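Local atomic coordinates of rutinosidase (Aspergillus niger, PDB entry 6I1A), a protein that cleaves rutinosides such as rutin to release the disaccharide rutinose, as a secreted glycoside hydrolase of family 5. Residues K77-K82 with T339-G344; I192-D197 with D264-Y269; G302-Q307 with E326-F331. All coordinates share one frame; numbering follows the deposited sequence.

How the interactions relate
Interactions 2 and 3 share a sheet. Strand 261-269 carries one side of interaction 2, and neighbouring strand 299-308 one side of interaction 3. Their centres are 14 Å apart and they touch directly. Tyr268 OH lies 2.6 Å from Glu303 OE1, and His267 N lies 3.0 Å from Glu303 O. Interaction 2 probably belongs to the active site, which in this family lies at the C-terminal ends of the barrel strands, and the Tyr268-Glu303 contact joins interaction 3 to it. Interaction 3 also ties its strand to an outer helix. Interaction 1 lies apart, centred 22 Å from interaction 2 and 19 Å from interaction 3, and its segments enclose both along the chain.

Interaction 1 (K77-K82 with T339-G344); sequences KADIDK and TAKFTG
Asp79, in helix 77-85, faces Lys341 in the loop after strand 334-337, and the two backbones stay well apart, with 8.2 Å between Asp79 CA and Ala340 CA at their nearest. The gap is spanned by a single pair of side chains. Lys341 reaches across with its chain extended beyond CG. It meets the Asp79 side chain at about a right angle. The result is a rather long salt bridge: Lys341 NZ is 3.2 Å from Asp79 OD1 and 3.4 Å from Asp79 OD2, and both hydrogen bonds are weak. OD1 also lies alongside the last methylenes, 3.3 Å from Lys341 CE. The ammonium group is thus shared by the two oxygens. A water also bridges the two charged groups. It donates to Asp79 OD2 over a short 2.5 Å and weakly accepts from Lys341 NZ at 3.0 Å.

The protein is a (beta/alpha)8, or TIM, barrel of the family 5 type. Helix 77-85 precedes strand 90-95, and strand 22-26 stands between that strand and strand 334-337. The contact therefore ties an early helix to a late loop, 257 residues further along. The peptide bond before Thr339 is cis, at the start of this loop segment.

Each charged end has a stronger partner close by. Lys341 NZ donates to the carbonyl oxygen of Leu74, and Asp79 OD2 accepts from the backbone N of Thr76, just ahead of the helix. Asp79 can reach back to Thr76 because its CG lies beside its own backbone N, opposite the carbonyl carbon (chi1 -64°). Lys82 NZ stands 6.6 Å from Lys341 NZ. These like charges do not touch, and Lys82 makes weak, long ion pairs with Glu361 and Asp365.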
loop_
_atom_site.group_PDB
_atom_site.type_symbol
_atom_site.label_atom_id
_atom_site.label_comp_id
_atom_site.label_asym_id
_atom_site.label_seq_id
_atom_site.Cartn_x
_atom_site.Cartn_y
_atom_site.Cartn_z
ATOM N N LYS A 77 19.099 20.208 -28.612
ATOM C CA LYS A 77 18.384 21.488 -28.439
ATOM C C LYS A 77 16.980 21.412 -29.035
ATOM O O LYS A 77 16.066 22.022 -28.462
ATOM C CB LYS A 77 19.214 22.591 -29.077
ATOM C CG LYS A 77 20.469 22.913 -28.303
ATOM C CD LYS A 77 21.295 23.887 -29.054
ATOM C CE LYS A 77 22.609 24.122 -28.371
ATOM N NZ LYS A 77 23.321 25.170 -29.125
ATOM N N ALA A 78 16.794 20.669 -30.133
ATOM C CA ALA A 78 15.465 20.471 -30.747
ATOM C C ALA A 78 14.497 19.861 -29.713
ATOM O O ALA A 78 13.323 20.299 -29.706
ATOM C CB ALA A 78 15.574 19.570 -31.968
ATOM N N ASP A 79 14.966 18.887 -28.915
ATOM C CA ASP A 79 14.117 18.303 -27.852
ATOM C C ASP A 79 13.731 19.375 -26.843
ATOM O O ASP A 79 12.533 19.483 -26.412
ATOM C CB ASP A 79 14.789 17.109 -27.179
ATOM C CG ASP A 79 14.987 15.988 -28.160
ATOM O OD1 ASP A 79 13.969 15.376 -28.579
ATOM O OD2 ASP A 79 16.141 15.749 -28.557
ATOM N N ILE A 80 14.661 20.221 -26.422
ATOM C CA ILE A 80 14.347 21.300 -25.464
ATOM C C ILE A 80 13.307 22.249 -26.041
ATOM O O ILE A 80 12.394 22.669 -25.357
ATOM C CB ILE A 80 15.615 22.041 -25.011
ATOM C CG1 ILE A 80 16.669 21.032 -24.525
ATOM C CG2 ILE A 80 15.304 23.117 -23.983
ATOM C CD1 ILE A 80 16.177 19.976 -23.546
ATOM N N ASP A 81 13.447 22.631 -27.335
ATOM C CA ASP A 81 12.431 23.488 -27.968
ATOM C C ASP A 81 11.056 22.829 -27.990
ATOM O O ASP A 81 10.056 23.511 -27.673
ATOM C CB ASP A 81 12.868 23.840 -29.388
ATOM C CG ASP A 81 14.110 24.713 -29.461
ATOM O OD1 ASP A 81 14.370 25.495 -28.526
ATOM O OD2 ASP A 81 14.792 24.638 -30.506
ATOM N N LYS A 82 11.007 21.553 -28.292
ATOM C CA LYS A 82 9.692 20.847 -28.313
ATOM C C LYS A 82 9.081 20.811 -26.910
ATOM O O LYS A 82 7.888 21.115 -26.691
ATOM C CB LYS A 82 9.866 19.447 -28.823
ATOM C CG LYS A 82 8.521 18.735 -28.942
ATOM C CD LYS A 82 8.621 17.377 -29.408
ATOM C CE LYS A 82 9.416 17.158 -30.684
ATOM N NZ LYS A 82 9.602 15.705 -30.963
ATOM N N THR A 339 9.124 9.770 -19.342
ATOM C CA THR A 339 10.336 10.553 -19.616
ATOM C C THR A 339 10.166 11.291 -20.929
ATOM O O THR A 339 9.152 11.073 -21.675
ATOM C CB THR A 339 11.526 9.601 -19.590
ATOM O OG1 THR A 339 12.745 10.333 -19.783
ATOM C CG2 THR A 339 11.465 8.498 -20.626
ATOM N N ALA A 340 11.097 12.172 -21.292
ATOM C CA ALA A 340 10.958 13.002 -22.494
ATOM C C ALA A 340 10.851 12.141 -23.754
ATOM O O ALA A 340 9.936 12.442 -24.591
ATOM C CB ALA A 340 12.164 13.908 -22.601
ATOM N N LYS A 341 11.711 11.169 -23.915
ATOM C CA LYS A 341 11.849 10.411 -25.171
ATOM C C LYS A 341 11.923 8.946 -24.815
ATOM O O LYS A 341 12.822 8.533 -24.112
ATOM C CB LYS A 341 13.119 10.908 -25.867
ATOM C CG LYS A 341 13.070 10.964 -27.365
ATOM C CD LYS A 341 14.045 12.020 -27.807
ATOM C CE LYS A 341 14.031 12.192 -29.274
ATOM N NZ LYS A 341 15.341 12.669 -29.719
ATOM N N PHE A 342 11.001 8.119 -25.333
ATOM C CA PHE A 342 10.879 6.721 -24.969
ATOM C C PHE A 342 10.378 5.955 -26.186
ATOM O O PHE A 342 9.295 6.354 -26.708
ATOM C CB PHE A 342 9.898 6.609 -23.809
ATOM C CG PHE A 342 9.812 5.273 -23.150
ATOM C CD1 PHE A 342 9.211 4.200 -23.818
ATOM C CD2 PHE A 342 10.180 5.055 -21.831
ATOM C CE1 PHE A 342 9.073 2.981 -23.201
ATOM C CE2 PHE A 342 10.005 3.852 -21.211
ATOM C CZ PHE A 342 9.471 2.789 -21.887
ATOM N N THR A 343 11.148 4.987 -26.648
ATOM C CA THR A 343 10.731 4.177 -27.843
ATOM C C THR A 343 10.578 2.713 -27.503
ATOM O O THR A 343 10.228 1.917 -28.468
ATOM C CB THR A 343 11.667 4.399 -29.013
ATOM O OG1 THR A 343 12.944 3.983 -28.540
ATOM C CG2 THR A 343 11.633 5.830 -29.460
ATOM N N GLY A 344 10.678 2.297 -26.255
ATOM C CA GLY A 344 10.524 0.926 -25.800
ATOM C C GLY A 344 9.185 0.355 -26.226
ATOM O O GLY A 344 8.164 1.015 -26.023
HETATM O O HOH W 1 17.130 14.809 -30.691
#

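Interaction 2 (I192-D197 with D264-Y269); sequences INEPAD and DTHHYY. With EDO (1,2-ethanediol), chain K; EDO (1,2-ethanediol), chain H.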
loop_
_atom_site.group_PDB
_atom_site.type_symbol
_atom_site.label_atom_id
_atom_site.label_comp_id
_atom_site.label_asym_id
_atom_site.label_seq_id
_atom_site.Cartn_x
_atom_site.Cartn_y
_atom_site.Cartn_z
ATOM N N ILE A 192 20.683 11.427 -4.251
ATOM C CA ILE A 192 20.412 9.974 -4.259
ATOM C C ILE A 192 19.063 9.757 -4.943
ATOM O O ILE A 192 18.226 10.682 -4.964
ATOM C CB ILE A 192 20.441 9.380 -2.821
ATOM C CG1 ILE A 192 20.662 7.853 -2.816
ATOM C CG2 ILE A 192 19.224 9.772 -2.015
ATOM C CD1 ILE A 192 21.161 7.343 -1.449
ATOM N N ASN A 193 18.875 8.533 -5.444
ATOM C CA ASN A 193 17.609 8.146 -6.110
ATOM C C ASN A 193 17.218 6.754 -5.677
ATOM O O ASN A 193 18.006 5.801 -5.844
ATOM C CB ASN A 193 17.796 8.184 -7.613
ATOM C CG ASN A 193 16.508 7.825 -8.321
ATOM O OD1 ASN A 193 15.613 8.660 -8.406
ATOM N ND2 ASN A 193 16.415 6.587 -8.827
ATOM N N GLU A 194 16.030 6.592 -5.079
ATOM C CA GLU A 194 15.408 5.302 -4.746
ATOM C C GLU A 194 16.376 4.355 -4.029
ATOM O O GLU A 194 16.501 3.182 -4.404
ATOM C CB GLU A 194 14.771 4.678 -5.987
ATOM C CG GLU A 194 13.661 5.499 -6.564
ATOM C CD GLU A 194 13.011 4.860 -7.788
ATOM O OE1 GLU A 194 13.303 3.704 -8.150
ATOM O OE2 GLU A 194 12.025 5.520 -8.318
ATOM N N PRO A 195 16.983 4.793 -2.903
ATOM C CA PRO A 195 17.744 3.845 -2.095
ATOM C C PRO A 195 16.799 2.784 -1.528
ATOM O O PRO A 195 15.681 3.102 -1.070
ATOM C CB PRO A 195 18.348 4.739 -0.984
ATOM C CG PRO A 195 17.360 5.894 -0.876
ATOM C CD PRO A 195 16.875 6.114 -2.282
ATOM N N ALA A 196 17.232 1.531 -1.494
ATOM C CA ALA A 196 16.415 0.407 -0.999
ATOM C C ALA A 196 17.344 -0.714 -0.579
ATOM O O ALA A 196 18.157 -1.123 -1.395
ATOM C CB ALA A 196 15.450 -0.016 -2.054
ATOM N N ASP A 197 17.181 -1.176 0.665
ATOM C CA ASP A 197 17.999 -2.272 1.203
ATOM C C ASP A 197 17.178 -3.516 1.439
ATOM O O ASP A 197 17.759 -4.510 1.999
ATOM C CB ASP A 197 18.729 -1.895 2.491
ATOM C CG ASP A 197 17.801 -1.672 3.638
ATOM O OD1 ASP A 197 16.625 -1.399 3.395
ATOM O OD2 ASP A 197 18.259 -1.737 4.814
ATOM N N ASP A 264 11.506 14.687 -3.097
ATOM C CA ASP A 264 11.153 14.159 -4.442
ATOM C C ASP A 264 10.390 12.867 -4.226
ATOM O O ASP A 264 10.957 11.858 -3.721
ATOM C CB ASP A 264 12.413 13.872 -5.227
ATOM C CG ASP A 264 12.190 13.160 -6.546
ATOM O OD1 ASP A 264 11.005 13.028 -6.916
ATOM O OD2 ASP A 264 13.173 12.770 -7.264
ATOM N N THR A 265 9.095 12.859 -4.510
ATOM C CA THR A 265 8.285 11.647 -4.456
ATOM C C THR A 265 8.106 11.032 -5.836
ATOM O O THR A 265 8.054 11.773 -6.821
ATOM C CB THR A 265 6.923 11.908 -3.811
ATOM O OG1 THR A 265 6.297 12.973 -4.543
ATOM C CG2 THR A 265 7.051 12.231 -2.336
ATOM N N HIS A 266 8.125 9.713 -5.889
ATOM C CA HIS A 266 7.980 8.999 -7.179
ATOM C C HIS A 266 6.701 8.184 -7.103
ATOM O O HIS A 266 6.565 7.364 -6.201
ATOM C CB HIS A 266 9.166 8.054 -7.427
ATOM C CG HIS A 266 10.440 8.762 -7.671
ATOM N ND1 HIS A 266 11.627 8.078 -7.948
ATOM C CD2 HIS A 266 10.737 10.072 -7.709
ATOM C CE1 HIS A 266 12.601 8.971 -8.123
ATOM N NE2 HIS A 266 12.099 10.222 -7.962
ATOM N N HIS A 267 5.762 8.421 -8.005
ATOM C CA HIS A 267 4.444 7.736 -7.976
ATOM C C HIS A 267 4.184 7.032 -9.298
ATOM O O HIS A 267 4.033 7.723 -10.329
ATOM C CB HIS A 267 3.314 8.771 -7.703
ATOM C CG HIS A 267 3.414 9.422 -6.369
ATOM N ND1 HIS A 267 3.580 8.716 -5.207
ATOM C CD2 HIS A 267 3.392 10.742 -6.054
ATOM C CE1 HIS A 267 3.611 9.601 -4.197
ATOM N NE2 HIS A 267 3.522 10.849 -4.681
ATOM N N TYR A 268 4.099 5.721 -9.237
ATOM C CA TYR A 268 3.837 4.866 -10.398
ATOM C C TYR A 268 2.697 3.927 -10.115
ATOM O O TYR A 268 2.310 3.676 -8.968
ATOM C CB TYR A 268 5.117 4.091 -10.754
ATOM C CG TYR A 268 6.216 4.929 -11.348
ATOM C CD1 TYR A 268 6.104 5.409 -12.637
ATOM C CD2 TYR A 268 7.361 5.262 -10.626
ATOM C CE1 TYR A 268 7.121 6.114 -13.255
ATOM C CE2 TYR A 268 8.393 5.945 -11.249
ATOM C CZ TYR A 268 8.264 6.378 -12.542
ATOM O OH TYR A 268 9.349 6.985 -13.176
ATOM N N TYR A 269 2.138 3.414 -11.198
ATOM C CA TYR A 269 0.855 2.649 -11.170
ATOM C C TYR A 269 0.900 1.371 -11.980
ATOM O O TYR A 269 -0.144 0.727 -12.091
ATOM C CB TYR A 269 -0.276 3.552 -11.643
ATOM C CG TYR A 269 -0.292 4.845 -10.890
ATOM C CD1 TYR A 269 -0.831 4.982 -9.614
ATOM C CD2 TYR A 269 0.262 5.976 -11.459
ATOM C CE1 TYR A 269 -0.736 6.161 -8.896
ATOM C CE2 TYR A 269 0.370 7.160 -10.760
ATOM C CZ TYR A 269 -0.117 7.267 -9.467
ATOM O OH TYR A 269 -0.013 8.407 -8.737
HETATM C C1 EDO K . 11.271 2.229 -10.488
HETATM O O1 EDO K . 12.527 2.846 -10.442
HETATM C C2 EDO K . 10.196 3.255 -10.408
HETATM O O2 EDO K . 10.049 3.841 -9.084
HETATM C C1 EDO H . 9.794 11.189 0.978
HETATM O O1 EDO H . 9.925 9.959 1.623
HETATM C C2 EDO H . 9.975 10.973 -0.466
HETATM O O2 EDO H . 11.029 11.663 -0.930
#
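The Asn-Glu-Pro run at 193-195 is a signature of glycoside hydrolase family 5, and here Asn193 and Glu194 meet His266 of strand 261-269 inside the barrel. In relatives the glutamate of this motif acts as the general acid/base. The central bond runs from His266 ND1 to Glu194 OE2, 2.6 Å long and nearly straight at 171°. OE2 uses its anti lone pair and lies close to the plane of the imidazole. The carboxylate is turned 61° from the ring plane, so the two flat groups are not coplanar. Glu194 reaches the ring through a chain that stays extended beyond CG.

At the next position of the ring edge, Asn193 OD1 makes a close contact, 3.0 Å from His266 CE1. The hydrogen bond of Asn193 OD1 comes from Arg92. The remaining ring nitrogen, His266 NE2, donates to Asp264 OD2 at 2.9 Å. His266 NE2 comes from above the Asp264 carboxylate plane, and the N-H...O angle is 151°. Asp264 OD2 also forms a salt bridge with Arg92.

A 1,2-ethanediol, probably from the crystallisation liquor, spans the carboxylate, one hydroxyl to each oxygen. Its O1 donates to Glu194 OE1 at 2.6 Å and its O2 to Glu194 OE2 at 2.7 Å. Its C2 is 3.3 Å from Tyr268 CE2.

Bonds at both nitrogens hold the His266 ring in its rotation, and the ring probably helps to position the Glu194 carboxylate. The diol hydroxyls at the carboxylate are consistent with a place where sugar hydroxyls could bind.

Interaction 3 (G302-Q307 with E326-F331); sequences GEWAIQ and ETWSSF. With EDO (1,2-ethanediol), chain Q.
The indole nitrogen of Trp328 is aimed at the face of another indole, that of Trp304. Trp328 NE1 sits over the centre of the Trp304 ring system, 3.3 Å from Trp304 CD2. The pair is a T-shaped (edge-to-face) stack. The planes of the two five-membered rings stand at 75°, and their centroids are 4.4 Å apart. The leading edge of Trp328 is the NE1-CD1 side of its pyrrole ring, with CD1 3.8 Å from Trp304 CE2. NE1 also lies 3.5 Å from Trp304 CE2, so it faces the bond that the two rings of Trp304 share. The benzo ring of Trp328 takes little part.

The first torsion of Trp304 helps to present this face. Its CG stands between the backbone N and the carbonyl carbon (chi1 73°), which turns the indole from strand 299-308 toward the helix. Trp328 comes to meet it from helix 317-331, which follows that strand in the chain. This is the interface between the strands of the (beta/alpha)8, or TIM, barrel and its outer helices. Leu325 from the same helix also packs on Trp304, and Tyr269 of the neighbouring strand touches Trp328. The residue before Trp304 is Glu303, which forms a salt bridge with Arg92. In relatives the glutamate at this place is the catalytic nucleophile, and Glu303 probably corresponds to it.

On another side of the helix, Ser330 OG shares a hydrogen bond of 2.6 Å with O1 of a 1,2-ethanediol, probably from the crystallisation liquor. Thr327 O accepts from both Ser330 N and Phe331 N.

Both tryptophans are buried. The polar N-H edge of Trp328 meets the electron-rich face of Trp304, so the contact probably has an electrostatic part beyond simple apolar packing.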
loop_
_atom_site.group_PDB
_atom_site.type_symbol
_atom_site.label_atom_id
_atom_site.label_comp_id
_atom_site.label_asym_id
_atom_site.label_seq_id
_atom_site.Cartn_x
_atom_site.Cartn_y
_atom_site.Cartn_z
ATOM N N GLY A 302 8.935 14.045 -8.597
ATOM C CA GLY A 302 9.995 14.025 -9.613
ATOM C C GLY A 302 9.927 12.913 -10.632
ATOM O O GLY A 302 10.686 13.008 -11.634
ATOM N N GLU A 303 9.152 11.890 -10.392
ATOM C CA GLU A 303 8.912 10.844 -11.400
ATOM C C GLU A 303 7.467 10.384 -11.236
ATOM O O GLU A 303 7.014 10.117 -10.109
ATOM C CB GLU A 303 9.780 9.612 -11.260
ATOM C CG GLU A 303 11.247 9.842 -11.487
ATOM C CD GLU A 303 12.056 8.562 -11.517
ATOM O OE1 GLU A 303 11.479 7.430 -11.706
ATOM O OE2 GLU A 303 13.290 8.637 -11.291
ATOM N N TRP A 304 6.820 10.166 -12.380
ATOM C CA TRP A 304 5.496 9.517 -12.488
ATOM C C TRP A 304 5.249 9.202 -13.942
ATOM O O TRP A 304 5.920 9.733 -14.848
ATOM C CB TRP A 304 4.371 10.392 -11.896
ATOM C CG TRP A 304 4.015 11.573 -12.753
ATOM C CD1 TRP A 304 4.746 12.677 -13.052
ATOM C CD2 TRP A 304 2.763 11.718 -13.479
ATOM N NE1 TRP A 304 4.019 13.526 -13.860
ATOM C CE2 TRP A 304 2.810 12.962 -14.148
ATOM C CE3 TRP A 304 1.620 10.914 -13.585
ATOM C CZ2 TRP A 304 1.719 13.422 -14.884
ATOM C CZ3 TRP A 304 0.538 11.384 -14.315
ATOM C CH2 TRP A 304 0.637 12.609 -14.951
ATOM N N ALA A 305 4.277 8.320 -14.190
ATOM C CA ALA A 305 3.825 7.991 -15.535
ATOM C C ALA A 305 2.429 7.420 -15.437
ATOM O O ALA A 305 2.032 6.986 -14.384
ATOM C CB ALA A 305 4.787 7.072 -16.242
ATOM N N ILE A 306 1.721 7.371 -16.578
ATOM C CA ILE A 306 0.271 6.987 -16.604
ATOM C C ILE A 306 0.035 5.516 -16.868
ATOM O O ILE A 306 -1.166 5.136 -16.865
ATOM C CB ILE A 306 -0.512 7.849 -17.605
ATOM C CG1 ILE A 306 -0.051 7.648 -19.026
ATOM C CG2 ILE A 306 -0.525 9.272 -17.170
ATOM C CD1 ILE A 306 -1.097 8.155 -20.043
ATOM N N GLN A 307 1.017 4.656 -17.116
ATOM C CA GLN A 307 0.713 3.234 -17.336
ATOM C C GLN A 307 0.099 2.639 -16.083
ATOM O O GLN A 307 0.647 2.764 -14.951
ATOM C CB GLN A 307 1.938 2.447 -17.751
ATOM C CG GLN A 307 1.578 0.973 -18.022
ATOM C CD GLN A 307 2.744 0.073 -18.312
ATOM O OE1 GLN A 307 3.818 0.523 -18.756
ATOM N NE2 GLN A 307 2.554 -1.220 -18.093
ATOM N N GLU A 326 -2.478 18.326 -12.944
ATOM C CA GLU A 326 -3.304 19.224 -12.116
ATOM C C GLU A 326 -3.207 18.848 -10.629
ATOM O O GLU A 326 -3.136 19.732 -9.742
ATOM C CB GLU A 326 -4.788 19.212 -12.538
ATOM C CG GLU A 326 -5.075 19.953 -13.829
ATOM C CD GLU A 326 -6.493 19.767 -14.328
ATOM O OE1 GLU A 326 -6.672 19.980 -15.560
ATOM O OE2 GLU A 326 -7.368 19.243 -13.513
ATOM N N THR A 327 -3.174 17.546 -10.341
ATOM C CA THR A 327 -3.142 17.048 -8.957
ATOM C C THR A 327 -1.782 17.383 -8.347
ATOM O O THR A 327 -1.738 17.897 -7.241
ATOM C CB THR A 327 -3.444 15.568 -8.936
ATOM O OG1 THR A 327 -4.719 15.279 -9.534
ATOM C CG2 THR A 327 -3.465 15.052 -7.508
ATOM N N TRP A 328 -0.716 17.036 -9.022
ATOM C CA TRP A 328 0.609 17.264 -8.415
ATOM C C TRP A 328 0.876 18.743 -8.211
ATOM O O TRP A 328 1.652 19.103 -7.271
ATOM C CB TRP A 328 1.724 16.651 -9.234
ATOM C CG TRP A 328 1.573 15.215 -9.630
ATOM C CD1 TRP A 328 1.755 14.697 -10.879
ATOM C CD2 TRP A 328 1.118 14.099 -8.833
ATOM N NE1 TRP A 328 1.540 13.374 -10.896
ATOM C CE2 TRP A 328 1.156 12.940 -9.652
ATOM C CE3 TRP A 328 0.777 13.922 -7.499
ATOM C CZ2 TRP A 328 0.853 11.651 -9.194
ATOM C CZ3 TRP A 328 0.457 12.651 -7.047
ATOM C CH2 TRP A 328 0.485 11.527 -7.868
ATOM N N SER A 329 0.353 19.645 -9.071
ATOM C CA SER A 329 0.663 21.081 -8.896
ATOM C C SER A 329 -0.265 21.750 -7.862
ATOM O O SER A 329 0.052 22.918 -7.493
ATOM C CB SER A 329 0.694 21.767 -10.225
ATOM O OG SER A 329 -0.568 21.680 -10.813
ATOM N N SER A 330 -1.302 21.085 -7.456
ATOM C CA SER A 330 -2.255 21.593 -6.432
ATOM C C SER A 330 -1.822 21.178 -5.038
ATOM O O SER A 330 -1.725 22.047 -4.158
ATOM C CB SER A 330 -3.639 21.208 -6.711
ATOM O OG SER A 330 -4.481 21.923 -5.815
ATOM N N PHE A 331 -1.472 19.918 -4.866
ATOM C CA PHE A 331 -1.140 19.381 -3.529
ATOM C C PHE A 331 0.370 19.356 -3.298
ATOM O O PHE A 331 0.771 19.014 -2.125
ATOM C CB PHE A 331 -1.727 18.001 -3.350
ATOM C CG PHE A 331 -3.231 18.036 -3.381
ATOM C CD1 PHE A 331 -3.933 18.671 -2.381
ATOM C CD2 PHE A 331 -3.921 17.416 -4.397
ATOM C CE1 PHE A 331 -5.317 18.752 -2.459
ATOM C CE2 PHE A 331 -5.299 17.485 -4.447
ATOM C CZ PHE A 331 -5.979 18.123 -3.461
HETATM C C1 EDO Q . -7.003 19.880 -7.199
HETATM O O1 EDO Q . -6.646 21.242 -7.163
HETATM C C2 EDO Q . -6.504 19.123 -8.356
HETATM O O2 EDO Q . -7.192 19.530 -9.539
#